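Local coordinates for succinoglycan biosynthesis protein (Bacillus cereus ATCC 14579, PDB 3B55) that is of uncertain function but binds a calcium ion and belongs to the erythromycin esterase family, suggesting a possible hydrolytic role, at residues A[290-295]-A[329-334]; A[96-101]-A[300-305]; A[327-330]-A[335-338]. The protein carries 1 engineered substitution. One frame throughout, in Å; residues are numbered along the deposited sequence.

Interaction 1 of 3, residues A[290-295]-A[329-334]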
ATOM      1  N   ASN A 290       6.350   6.766   5.410  1.00  7.25           N
ATOM      2  CA  ASN A 290       5.067   6.798   6.095  1.00  9.58           C
ATOM      3  C   ASN A 290       4.714   5.440   6.676  1.00  6.86           C
ATOM      4  O   ASN A 290       4.113   5.358   7.742  1.00  5.02           O
ATOM      5  CB  ASN A 290       3.981   7.289   5.134  1.00  7.17           C
ATOM      6  CG  ASN A 290       4.187   8.742   4.740  1.00  9.47           C
ATOM      7  OD1 ASN A 290       3.672   9.216   3.719  1.00 11.22           O
ATOM      8  ND2 ASN A 290       4.947   9.463   5.560  1.00  3.85           N
ATOM      9  N   ALA A 291       5.099   4.376   5.975  1.00  8.76           N
ATOM     10  CA  ALA A 291       4.841   3.022   6.443  1.00  5.76           C
ATOM     11  C   ALA A 291       5.800   2.722   7.598  1.00  8.15           C
ATOM     12  O   ALA A 291       5.442   2.029   8.553  1.00  9.57           O
ATOM     13  CB  ALA A 291       5.056   2.034   5.317  1.00  3.86           C
ATOM     14  N   LYS A 292       7.020   3.245   7.507  1.00  8.97           N
ATOM     15  CA  LYS A 292       8.014   3.035   8.560  1.00 10.72           C
ATOM     16  C   LYS A 292       7.607   3.808   9.810  1.00 11.56           C
ATOM     17  O   LYS A 292       7.679   3.288  10.925  1.00 14.18           O
ATOM     18  CB  LYS A 292       9.403   3.492   8.106  1.00 13.46           C
ATOM     19  CG  LYS A 292      10.453   3.303   9.186  1.00 18.85           C
ATOM     20  CD  LYS A 292      11.873   3.375   8.653  1.00 18.59           C
ATOM     21  CE  LYS A 292      12.435   4.777   8.731  1.00 33.30           C
ATOM     22  NZ  LYS A 292      13.924   4.741   8.633  1.00 44.71           N
ATOM     23  N   TRP A 293       7.179   5.051   9.622  1.00  8.99           N
ATOM     24  CA  TRP A 293       6.743   5.875  10.747  1.00  8.87           C
ATOM     25  C   TRP A 293       5.632   5.158  11.552  1.00  8.42           C
ATOM     26  O   TRP A 293       5.637   5.167  12.784  1.00 10.40           O
ATOM     27  CB  TRP A 293       6.222   7.219  10.231  1.00  8.76           C
ATOM     28  CG  TRP A 293       5.733   8.107  11.318  1.00 10.58           C
ATOM     29  CD1 TRP A 293       6.462   9.022  12.021  1.00 14.89           C
ATOM     30  CD2 TRP A 293       4.430   8.094  11.909  1.00  8.50           C
ATOM     31  NE1 TRP A 293       5.694   9.575  13.017  1.00 15.32           N
ATOM     32  CE2 TRP A 293       4.443   9.021  12.972  1.00  9.61           C
ATOM     33  CE3 TRP A 293       3.252   7.382  11.645  1.00  8.29           C
ATOM     34  CZ2 TRP A 293       3.320   9.258  13.778  1.00 10.42           C
ATOM     35  CZ3 TRP A 293       2.131   7.617  12.447  1.00 13.13           C
ATOM     36  CH2 TRP A 293       2.177   8.547  13.501  1.00 10.13           C
ATOM     37  N   THR A 294       4.689   4.535  10.848  1.00  8.71           N
ATOM     38  CA  THR A 294       3.580   3.830  11.487  1.00  6.29           C
ATOM     39  C   THR A 294       4.061   2.690  12.385  1.00  7.98           C
ATOM     40  O   THR A 294       3.688   2.605  13.547  1.00  9.92           O
ATOM     41  CB  THR A 294       2.617   3.254  10.432  1.00  6.76           C
ATOM     42  OG1 THR A 294       2.141   4.314   9.596  1.00  4.98           O
ATOM     43  CG2 THR A 294       1.424   2.577  11.109  1.00  6.97           C
ATOM     44  N   GLU A 295       4.875   1.804  11.826  1.00 11.60           N
ATOM     45  CA  GLU A 295       5.416   0.674  12.568  1.00  9.34           C
ATOM     46  C   GLU A 295       6.240   1.169  13.766  1.00 11.13           C
ATOM     47  O   GLU A 295       6.104   0.662  14.883  1.00 13.06           O
ATOM     48  CB  GLU A 295       6.289  -0.172  11.623  1.00 11.51           C
ATOM     49  CG  GLU A 295       6.829  -1.493  12.185  1.00  6.66           C
ATOM     50  CD  GLU A 295       7.921  -1.298  13.226  1.00 14.77           C
ATOM     51  OE1 GLU A 295       8.828  -0.473  12.983  1.00 17.61           O
ATOM     52  OE2 GLU A 295       7.881  -1.972  14.282  1.00 29.79           O
ATOM     53  N   ALA A 329      12.506  -3.582   2.987  1.00  9.75           N
ATOM     54  CA  ALA A 329      13.338  -4.770   3.189  1.00 11.86           C
ATOM     55  C   ALA A 329      14.739  -4.354   3.640  1.00 11.90           C
ATOM     56  O   ALA A 329      15.326  -4.958   4.540  1.00 11.18           O
ATOM     57  CB  ALA A 329      13.436  -5.576   1.898  1.00  9.14           C
ATOM     58  N   GLU A 330      15.252  -3.306   3.004  1.00 13.37           N
ATOM     59  CA  GLU A 330      16.572  -2.765   3.290  1.00 15.80           C
ATOM     60  C   GLU A 330      16.708  -2.261   4.729  1.00 14.04           C
ATOM     61  O   GLU A 330      17.763  -2.393   5.350  1.00 11.43           O
ATOM     62  CB  GLU A 330      16.874  -1.640   2.286  1.00 16.91           C
ATOM     63  CG  GLU A 330      18.151  -0.848   2.537  1.00 30.03           C
ATOM     64  CD  GLU A 330      18.522   0.018   1.342  1.00 34.44           C
ATOM     65  OE1 GLU A 330      17.600   0.569   0.694  1.00 44.10           O
ATOM     66  OE2 GLU A 330      19.731   0.151   1.054  1.00 42.08           O
ATOM     67  N   TYR A 331      15.643  -1.690   5.273  1.00 12.98           N
ATOM     68  CA  TYR A 331      15.712  -1.192   6.638  1.00 12.50           C
ATOM     69  C   TYR A 331      15.321  -2.249   7.670  1.00 12.11           C
ATOM     70  O   TYR A 331      15.957  -2.368   8.716  1.00  9.06           O
ATOM     71  CB  TYR A 331      14.829   0.048   6.794  1.00 12.93           C
ATOM     72  CG  TYR A 331      14.782   0.599   8.200  1.00 13.59           C
ATOM     73  CD1 TYR A 331      13.887   0.092   9.136  1.00  8.64           C
ATOM     74  CD2 TYR A 331      15.648   1.619   8.600  1.00 19.91           C
ATOM     75  CE1 TYR A 331      13.847   0.580  10.438  1.00 17.36           C
ATOM     76  CE2 TYR A 331      15.620   2.119   9.903  1.00 20.65           C
ATOM     77  CZ  TYR A 331      14.714   1.592  10.819  1.00 21.67           C
ATOM     78  OH  TYR A 331      14.678   2.064  12.114  1.00 20.67           O
ATOM     79  N   TYR A 332      14.290  -3.032   7.377  1.00  9.32           N
ATOM     80  CA  TYR A 332      13.842  -4.042   8.331  1.00 12.25           C
ATOM     81  C   TYR A 332      14.508  -5.405   8.251  1.00 12.31           C
ATOM     82  O   TYR A 332      14.630  -6.099   9.260  1.00 11.32           O
ATOM     83  CB  TYR A 332      12.322  -4.220   8.245  1.00 12.33           C
ATOM     84  CG  TYR A 332      11.542  -3.056   8.814  1.00  8.98           C
ATOM     85  CD1 TYR A 332      11.064  -2.036   7.992  1.00 14.44           C
ATOM     86  CD2 TYR A 332      11.310  -2.961  10.183  1.00 13.04           C
ATOM     87  CE1 TYR A 332      10.370  -0.952   8.523  1.00 13.37           C
ATOM     88  CE2 TYR A 332      10.627  -1.885  10.726  1.00 14.09           C
ATOM     89  CZ  TYR A 332      10.162  -0.885   9.895  1.00 15.26           C
ATOM     90  OH  TYR A 332       9.508   0.188  10.446  1.00 14.89           O
ATOM     91  N   GLY A 333      14.943  -5.800   7.065  1.00 11.98           N
ATOM     92  CA  GLY A 333      15.570  -7.101   6.959  1.00 12.12           C
ATOM     93  C   GLY A 333      14.533  -8.174   7.229  1.00 13.94           C
ATOM     94  O   GLY A 333      13.466  -8.164   6.622  1.00 14.85           O
ATOM     95  N   LYS A 334      14.819  -9.087   8.152  1.00 10.79           N
ATOM     96  CA  LYS A 334      13.876 -10.155   8.444  1.00 12.45           C
ATOM     97  C   LYS A 334      12.652  -9.661   9.203  1.00 11.17           C
ATOM     98  O   LYS A 334      11.736 -10.432   9.469  1.00 11.35           O
ATOM     99  CB  LYS A 334      14.556 -11.274   9.240  1.00 16.60           C
ATOM    100  CG  LYS A 334      14.959 -10.868  10.639  1.00 20.28           C
ATOM    101  CD  LYS A 334      15.791 -11.941  11.315  1.00 31.22           C
ATOM    102  CE  LYS A 334      16.170 -11.524  12.729  1.00 37.50           C
ATOM    103  NZ  LYS A 334      17.099 -12.496  13.360  1.00 39.37           N
TER
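Tyr332 and Glu295 make a polar link between helices 278-298 and 324-332. The Tyr332 hydroxyl OH donates to Glu295 OE1 at 2.7 Å. It meets that oxygen on the anti side, 22° out of the carboxylate plane. OE1 lies at the edge of the Tyr332 ring, and the carboxylate stands almost perpendicular to the ring. The bend of the glutamate chain at chi2 (-72°) folds the carboxylate back alongside the phenol end.

Beside this bond, Lys292 passes over one face of Tyr331. Its CD sits above the ring centre, 3.8 Å from the centroid of Tyr331, in a CH-pi contact. NZ is also 3.8 Å from the centroid of the Tyr331 ring, in a cation-pi contact. It is shifted toward the CD2-CE2 side, with Tyr331 CE2 3.4 Å from Lys292 NZ. Nearer the backbone on the same side chain, Lys292 CG touches the Tyr332 hydroxyl, with CG and OH 3.5 Å apart. One lysine therefore packs against both tyrosines.

The two rings also support each other. Tyr331 CD1 lies 3.6 Å above the plane of the Tyr332 ring, over its centre. Gly333, the next residue, leaves helical phi/psi with positive phi. Gly333 N still bonds back to Ala329 O at 2.7 Å.

In the second shell, Tyr288 OH makes a weak hydrogen bond to Lys292 NZ, and Glu296 makes one to Tyr331 OH. Arg335 forms a long, weak ion pair with Glu295 OE2. The contact joins two helices away from the calcium site. Its chemistry is mixed: a phenol-carboxylate bond probably holds the phenol end of the buried tyrosine, while the exposed tyrosine probably offers its pi cloud to a positive charge.

Interaction 2 of 3, residues A[96-101]-A[300-305]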
ATOM      1  N   ARG A  96      -9.379 -11.177   4.185  1.00  9.73           N
ATOM      2  CA  ARG A  96      -9.296 -12.335   5.063  1.00  6.74           C
ATOM      3  C   ARG A  96      -7.961 -12.410   5.802  1.00  9.79           C
ATOM      4  O   ARG A  96      -7.910 -12.776   6.978  1.00 11.37           O
ATOM      5  CB  ARG A  96      -9.487 -13.619   4.264  1.00  4.89           C
ATOM      6  CG  ARG A  96     -10.808 -13.731   3.512  1.00 10.31           C
ATOM      7  CD  ARG A  96     -10.996 -15.167   3.062  1.00 15.86           C
ATOM      8  NE  ARG A  96     -11.011 -16.051   4.226  1.00 26.19           N
ATOM      9  CZ  ARG A  96     -10.417 -17.238   4.277  1.00 24.96           C
ATOM     10  NH1 ARG A  96      -9.754 -17.698   3.221  1.00 31.34           N
ATOM     11  NH2 ARG A  96     -10.475 -17.958   5.390  1.00 17.78           N
ATOM     12  N   ILE A  97      -6.880 -12.081   5.101  1.00  9.73           N
ATOM     13  CA  ILE A  97      -5.547 -12.115   5.686  1.00  9.97           C
ATOM     14  C   ILE A  97      -5.390 -11.055   6.770  1.00  9.79           C
ATOM     15  O   ILE A  97      -4.852 -11.332   7.846  1.00 12.34           O
ATOM     16  CB  ILE A  97      -4.466 -11.912   4.598  1.00 10.26           C
ATOM     17  CG1 ILE A  97      -4.586 -13.032   3.556  1.00  9.53           C
ATOM     18  CG2 ILE A  97      -3.083 -11.900   5.225  1.00  6.31           C
ATOM     19  CD1 ILE A  97      -3.689 -12.870   2.363  1.00 13.04           C
ATOM     20  N   VAL A  98      -5.851  -9.843   6.486  1.00  6.42           N
ATOM     21  CA  VAL A  98      -5.782  -8.778   7.476  1.00  8.77           C
ATOM     22  C   VAL A  98      -6.483  -9.286   8.728  1.00  8.90           C
ATOM     23  O   VAL A  98      -5.953  -9.180   9.832  1.00 11.16           O
ATOM     24  CB  VAL A  98      -6.493  -7.501   6.979  1.00  9.77           C
ATOM     25  CG1 VAL A  98      -6.505  -6.449   8.075  1.00 10.57           C
ATOM     26  CG2 VAL A  98      -5.784  -6.968   5.744  1.00  6.88           C
ATOM     27  N   LYS A  99      -7.677  -9.843   8.533  1.00 11.10           N
ATOM     28  CA  LYS A  99      -8.481 -10.397   9.618  1.00 11.89           C
ATOM     29  C   LYS A  99      -7.661 -11.371  10.453  1.00 10.53           C
ATOM     30  O   LYS A  99      -7.670 -11.315  11.678  1.00  8.84           O
ATOM     31  CB  LYS A  99      -9.677 -11.157   9.058  1.00 13.69           C
ATOM     32  CG  LYS A  99     -10.972 -10.382   8.975  1.00 19.29           C
ATOM     33  CD  LYS A  99     -12.102 -11.357   8.700  1.00 17.39           C
ATOM     34  CE  LYS A  99     -13.458 -10.737   8.936  1.00 30.56           C
ATOM     35  NZ  LYS A  99     -14.532 -11.751   8.783  1.00 27.57           N
ATOM     36  N   TYR A 100      -6.972 -12.283   9.773  1.00  8.39           N
ATOM     37  CA  TYR A 100      -6.143 -13.273  10.445  1.00  9.46           C
ATOM     38  C   TYR A 100      -4.979 -12.626  11.201  1.00  9.28           C
ATOM     39  O   TYR A 100      -4.741 -12.933  12.370  1.00 11.16           O
ATOM     40  CB  TYR A 100      -5.578 -14.264   9.433  1.00  9.48           C
ATOM     41  CG  TYR A 100      -4.674 -15.278  10.077  1.00 13.65           C
ATOM     42  CD1 TYR A 100      -5.206 -16.346  10.799  1.00 14.57           C
ATOM     43  CD2 TYR A 100      -3.284 -15.125  10.047  1.00 13.06           C
ATOM     44  CE1 TYR A 100      -4.385 -17.232  11.483  1.00 17.55           C
ATOM     45  CE2 TYR A 100      -2.454 -16.005  10.732  1.00 14.10           C
ATOM     46  CZ  TYR A 100      -3.011 -17.052  11.449  1.00 15.41           C
ATOM     47  OH  TYR A 100      -2.202 -17.907  12.158  1.00 22.73           O
ATOM     48  N   LEU A 101      -4.246 -11.747  10.520  1.00 10.58           N
ATOM     49  CA  LEU A 101      -3.113 -11.065  11.122  1.00 11.50           C
ATOM     50  C   LEU A 101      -3.532 -10.200  12.313  1.00 11.43           C
ATOM     51  O   LEU A 101      -2.810 -10.109  13.300  1.00 10.38           O
ATOM     52  CB  LEU A 101      -2.387 -10.218  10.063  1.00  8.87           C
ATOM     53  CG  LEU A 101      -1.633 -11.012   8.979  1.00  5.36           C
ATOM     54  CD1 LEU A 101      -0.971 -10.069   7.988  1.00  7.27           C
ATOM     55  CD2 LEU A 101      -0.579 -11.888   9.618  1.00  7.36           C
ATOM     56  N   LYS A 300       2.987  -3.122  15.253  1.00 11.49           N
ATOM     57  CA  LYS A 300       2.903  -4.099  14.178  1.00 13.38           C
ATOM     58  C   LYS A 300       1.963  -3.571  13.101  1.00 12.31           C
ATOM     59  O   LYS A 300       0.787  -3.299  13.358  1.00 13.26           O
ATOM     60  CB  LYS A 300       2.434  -5.441  14.740  1.00 12.50           C
ATOM     61  CG  LYS A 300       3.320  -5.921  15.888  1.00 16.96           C
ATOM     62  CD  LYS A 300       3.828  -7.332  15.675  1.00 20.15           C
ATOM     63  CE  LYS A 300       2.705  -8.341  15.718  1.00 12.58           C
ATOM     64  NZ  LYS A 300       3.228  -9.738  15.657  1.00  6.89           N
ATOM     65  N   THR A 301       2.496  -3.436  11.893  1.00 11.31           N
ATOM     66  CA  THR A 301       1.751  -2.870  10.778  1.00 10.92           C
ATOM     67  C   THR A 301       1.608  -3.750   9.542  1.00 10.85           C
ATOM     68  O   THR A 301       2.457  -4.608   9.263  1.00 11.22           O
ATOM     69  CB  THR A 301       2.422  -1.539  10.358  1.00 11.91           C
ATOM     70  OG1 THR A 301       2.404  -0.636  11.469  1.00 13.51           O
ATOM     71  CG2 THR A 301       1.693  -0.892   9.179  1.00 11.64           C
ATOM     72  N   ILE A 302       0.522  -3.512   8.807  1.00 10.11           N
ATOM     73  CA  ILE A 302       0.215  -4.225   7.566  1.00 12.62           C
ATOM     74  C   ILE A 302       0.209  -3.220   6.417  1.00 10.10           C
ATOM     75  O   ILE A 302      -0.621  -2.321   6.389  1.00 12.41           O
ATOM     76  CB  ILE A 302      -1.183  -4.878   7.604  1.00  8.44           C
ATOM     77  CG1 ILE A 302      -1.266  -5.883   8.750  1.00 15.96           C
ATOM     78  CG2 ILE A 302      -1.465  -5.570   6.286  1.00  8.99           C
ATOM     79  CD1 ILE A 302      -2.608  -6.560   8.863  1.00  8.53           C
ATOM     80  N   VAL A 303       1.124  -3.374   5.467  1.00 10.69           N
ATOM     81  CA  VAL A 303       1.179  -2.454   4.337  1.00 11.76           C
ATOM     82  C   VAL A 303       0.395  -3.050   3.172  1.00 11.30           C
ATOM     83  O   VAL A 303       0.847  -3.971   2.503  1.00 13.37           O
ATOM     84  CB  VAL A 303       2.631  -2.190   3.906  1.00 13.51           C
ATOM     85  CG1 VAL A 303       2.656  -1.190   2.755  1.00 12.89           C
ATOM     86  CG2 VAL A 303       3.423  -1.663   5.091  1.00 10.99           C
ATOM     87  N   TRP A 304      -0.793  -2.502   2.958  1.00 12.37           N
ATOM     88  CA  TRP A 304      -1.699  -2.932   1.912  1.00 11.93           C
ATOM     89  C   TRP A 304      -1.548  -2.037   0.686  1.00 13.57           C
ATOM     90  O   TRP A 304      -1.856  -0.838   0.734  1.00 13.88           O
ATOM     91  CB  TRP A 304      -3.124  -2.870   2.473  1.00  9.64           C
ATOM     92  CG  TRP A 304      -4.239  -3.042   1.499  1.00 15.37           C
ATOM     93  CD1 TRP A 304      -4.489  -2.290   0.384  1.00 12.83           C
ATOM     94  CD2 TRP A 304      -5.332  -3.961   1.615  1.00 12.00           C
ATOM     95  NE1 TRP A 304      -5.673  -2.677  -0.191  1.00 15.08           N
ATOM     96  CE2 TRP A 304      -6.212  -3.700   0.543  1.00 13.07           C
ATOM     97  CE3 TRP A 304      -5.654  -4.974   2.524  1.00 15.84           C
ATOM     98  CZ2 TRP A 304      -7.398  -4.420   0.354  1.00 13.13           C
ATOM     99  CZ3 TRP A 304      -6.840  -5.692   2.335  1.00 16.57           C
ATOM    100  CH2 TRP A 304      -7.695  -5.408   1.259  1.00 11.14           C
ATOM    101  N   GLY A 305      -1.078  -2.632  -0.409  1.00  9.94           N
ATOM    102  CA  GLY A 305      -0.893  -1.898  -1.649  1.00  8.02           C
ATOM    103  C   GLY A 305      -0.659  -2.816  -2.844  1.00  9.76           C
ATOM    104  O   GLY A 305      -0.838  -4.027  -2.754  1.00 12.42           O
TER
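Val98, Leu101, Ile302 and Trp304 form a helix-on-sheet contact in an alpha/beta fold with a mixed, largely parallel central sheet. Helix 96-101 lies along strand 301-305 and runs nearly opposite to it, at 172°. The two axes come within 10.3 Å, close enough for one layer of apolar side chains to fill the space between them.

The tight part is wholly buried. Ile302 reaches out from the strand with its CD1 at the centre of the contact. That methyl lies 3.9 Å from Leu101 CB and 4.0 Å from Leu101 CD1. The Ile302 chain is extended to its end (chi2 180°), which carries CD1 up to the helix. Val98 CG1 is 4.0 Å from the same Ile302 CD1. Phe107 touches both Leu101 and Ile302, and Leu80 of the neighbouring strand touches Val98.

Strand alternation sends Thr301 and Val303 to the opposite face of the sheet, which helix 278-298 covers. The sheet is thus packed between helices here.

The solvent side is limited to two lysines. Lys99 turns away from the strand and is partly exposed, with its NZ bonded to Pro58 O. Just before the strand, Lys300 is also partly exposed; its NZ makes a weak bond to Lys105 O.

At the other end, the contact approaches the metal site. The Trp304 side chain is about 9 Å from the bound calcium ion and about 5 Å from the side chain of its ligand Glu113. Lys94 makes a cation-pi contact with Trp304. The Val98 chi1 of 175° splits its two methyls, sending CG1 to Ile302 CD1 and CG2 to the edge of the indole, 3.8 Å from both Trp304 CE3 and CZ3.

Interaction 3 of 3, residues A[327-330]-A[335-338]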
ATOM      1  N   HIS A 327      13.007  -0.302   0.104  1.00 11.42           N
ATOM      2  CA  HIS A 327      13.460   0.512   1.228  1.00  9.56           C
ATOM      3  C   HIS A 327      13.082  -0.211   2.505  1.00  7.97           C
ATOM      4  O   HIS A 327      13.847  -0.244   3.456  1.00  9.25           O
ATOM      5  CB  HIS A 327      12.788   1.892   1.218  1.00 10.70           C
ATOM      6  CG  HIS A 327      12.935   2.637  -0.071  1.00 11.58           C
ATOM      7  ND1 HIS A 327      14.162   2.927  -0.630  1.00 15.13           N
ATOM      8  CD2 HIS A 327      12.007   3.194  -0.885  1.00 11.34           C
ATOM      9  CE1 HIS A 327      13.982   3.636  -1.731  1.00 16.68           C
ATOM     10  NE2 HIS A 327      12.685   3.813  -1.907  1.00  8.84           N
ATOM     11  N   LEU A 328      11.880  -0.781   2.524  1.00 11.22           N
ATOM     12  CA  LEU A 328      11.413  -1.508   3.696  1.00  9.34           C
ATOM     13  C   LEU A 328      12.281  -2.734   3.989  1.00 11.26           C
ATOM     14  O   LEU A 328      12.740  -2.908   5.114  1.00 11.96           O
ATOM     15  CB  LEU A 328       9.956  -1.927   3.514  1.00  9.90           C
ATOM     16  CG  LEU A 328       8.938  -0.791   3.606  1.00 11.53           C
ATOM     17  CD1 LEU A 328       7.584  -1.264   3.093  1.00  8.29           C
ATOM     18  CD2 LEU A 328       8.845  -0.307   5.039  1.00 12.36           C
ATOM     19  N   ALA A 329      12.506  -3.582   2.987  1.00  9.75           N
ATOM     20  CA  ALA A 329      13.338  -4.770   3.189  1.00 11.86           C
ATOM     21  C   ALA A 329      14.739  -4.354   3.640  1.00 11.90           C
ATOM     22  O   ALA A 329      15.326  -4.958   4.540  1.00 11.18           O
ATOM     23  CB  ALA A 329      13.436  -5.576   1.898  1.00  9.14           C
ATOM     24  N   GLU A 330      15.252  -3.306   3.004  1.00 13.37           N
ATOM     25  CA  GLU A 330      16.572  -2.765   3.290  1.00 15.80           C
ATOM     26  C   GLU A 330      16.708  -2.261   4.729  1.00 14.04           C
ATOM     27  O   GLU A 330      17.763  -2.393   5.350  1.00 11.43           O
ATOM     28  CB  GLU A 330      16.874  -1.640   2.286  1.00 16.91           C
ATOM     29  CG  GLU A 330      18.151  -0.848   2.537  1.00 30.03           C
ATOM     30  CD  GLU A 330      18.522   0.018   1.342  1.00 34.44           C
ATOM     31  OE1 GLU A 330      17.600   0.569   0.694  1.00 44.10           O
ATOM     32  OE2 GLU A 330      19.731   0.151   1.054  1.00 42.08           O
ATOM     33  N   ARG A 335      12.623  -8.382   9.558  1.00 10.79           N
ATOM     34  CA  ARG A 335      11.463  -7.876  10.272  1.00 11.31           C
ATOM     35  C   ARG A 335      10.321  -7.501   9.335  1.00  6.97           C
ATOM     36  O   ARG A 335       9.200  -7.276   9.781  1.00  8.69           O
ATOM     37  CB  ARG A 335      11.848  -6.695  11.167  1.00 10.26           C
ATOM     38  CG  ARG A 335      12.616  -7.133  12.416  1.00 13.45           C
ATOM     39  CD  ARG A 335      12.461  -6.120  13.546  1.00 11.48           C
ATOM     40  NE  ARG A 335      13.079  -4.846  13.204  1.00 22.25           N
ATOM     41  CZ  ARG A 335      12.558  -3.662  13.501  1.00 22.65           C
ATOM     42  NH1 ARG A 335      11.398  -3.594  14.145  1.00 16.72           N
ATOM     43  NH2 ARG A 335      13.202  -2.552  13.157  1.00 18.15           N
ATOM     44  N   TYR A 336      10.616  -7.433   8.038  1.00  9.60           N
ATOM     45  CA  TYR A 336       9.607  -7.123   7.032  1.00  6.76           C
ATOM     46  C   TYR A 336       9.327  -8.397   6.254  1.00 10.01           C
ATOM     47  O   TYR A 336      10.250  -9.009   5.724  1.00 11.12           O
ATOM     48  CB  TYR A 336      10.108  -6.052   6.060  1.00  5.66           C
ATOM     49  CG  TYR A 336       9.167  -5.771   4.903  1.00  4.95           C
ATOM     50  CD1 TYR A 336       7.842  -5.407   5.130  1.00  7.59           C
ATOM     51  CD2 TYR A 336       9.607  -5.862   3.581  1.00  7.41           C
ATOM     52  CE1 TYR A 336       6.979  -5.137   4.081  1.00  6.68           C
ATOM     53  CE2 TYR A 336       8.745  -5.597   2.518  1.00 11.14           C
ATOM     54  CZ  TYR A 336       7.432  -5.234   2.778  1.00  6.98           C
ATOM     55  OH  TYR A 336       6.569  -4.966   1.743  1.00  9.11           O
ATOM     56  N   VAL A 337       8.064  -8.806   6.208  1.00 10.21           N
ATOM     57  CA  VAL A 337       7.670  -9.993   5.462  1.00 10.75           C
ATOM     58  C   VAL A 337       6.817  -9.484   4.316  1.00  8.21           C
ATOM     59  O   VAL A 337       5.929  -8.658   4.516  1.00 10.54           O
ATOM     60  CB  VAL A 337       6.845 -10.982   6.318  1.00 12.62           C
ATOM     61  CG1 VAL A 337       6.214 -12.034   5.421  1.00 14.58           C
ATOM     62  CG2 VAL A 337       7.745 -11.656   7.337  1.00 17.53           C
ATOM     63  N   SER A 338       7.093  -9.962   3.111  1.00  8.82           N
ATOM     64  CA  SER A 338       6.348  -9.514   1.941  1.00  9.30           C
ATOM     65  C   SER A 338       5.489 -10.613   1.339  1.00  7.99           C
ATOM     66  O   SER A 338       5.991 -11.659   0.920  1.00  6.46           O
ATOM     67  CB  SER A 338       7.323  -8.979   0.884  1.00  8.22           C
ATOM     68  OG  SER A 338       6.653  -8.615  -0.304  1.00 14.32           O
TER
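Tyr336 lays one face of its ring against Leu328. Leu328 CB stands over the ring centre, 3.9 Å above the Tyr336 plane. This is a CH-pi contact, with CB 11° off the ring normal. Leu328 CD1, on the same face, reaches the CE1-CZ rim, 4.0 Å from both Tyr336 CE1 and CZ. The leucine thus spans much of the ring. With chi1 -72° and chi2 167°, CD1 is carried along the face to the CE1-CZ side instead of standing off it.

Ala329 adds a smaller contact at CD2. Its CB is 4.2 Å from Tyr336 CD2. Its backbone N is closer, 3.7 Å from Tyr336 CD2, and approaches the ring obliquely. The helix backbone itself thus comes up against the ring, and the CA atoms of Ala329 and Tyr336 are 5.9 Å apart.

The contact between the two segments is apolar, but the tyrosine also has polar ties. Its OH is hydrogen-bonded to Val310 O, which also bonds Ser338 OG. Its backbone O bonds Lys312 NZ. The hydroxyl bond probably limits how far the buried ring can shift, while leucine packs on its face.

The pair lies at a short helix-to-strand connection, where the chain leaves helix 324-332 and enters the central sheet. The strand that starts with Tyr336 pairs with strand 77-82, as Val337 bonds the backbone of Ile77 and Gly79. Ile77 touches both Leu328 and Tyr336. Leu328 also touches Tyr288 of helix 278-298, so helix 324-332 lies beside helix 278-298, with both on the sheet.

Overall arrangement
From the N terminus, helix 88-104 comes first and provides the opening half of interaction 2. Strand 301-306 closes that contact; 198 residues, mostly helical, separate segments 96-101 and 300-305. Interaction 1 opens on helix 278-298 just before this strand, and closes on helix 324-332 after it. Interactions 1 and 2 therefore cross. They touch where Thr294 and Glu295 pack on Thr301. Interaction 3 begins on the stretch where interaction 1 ends, and closes a short turn into strand 336-344. It follows interaction 2 in series. Interactions 2 and 3 fix helices 88-104 and 324-332 to the central sheet; interaction 1 joins helix 324-332 to helix 278-298.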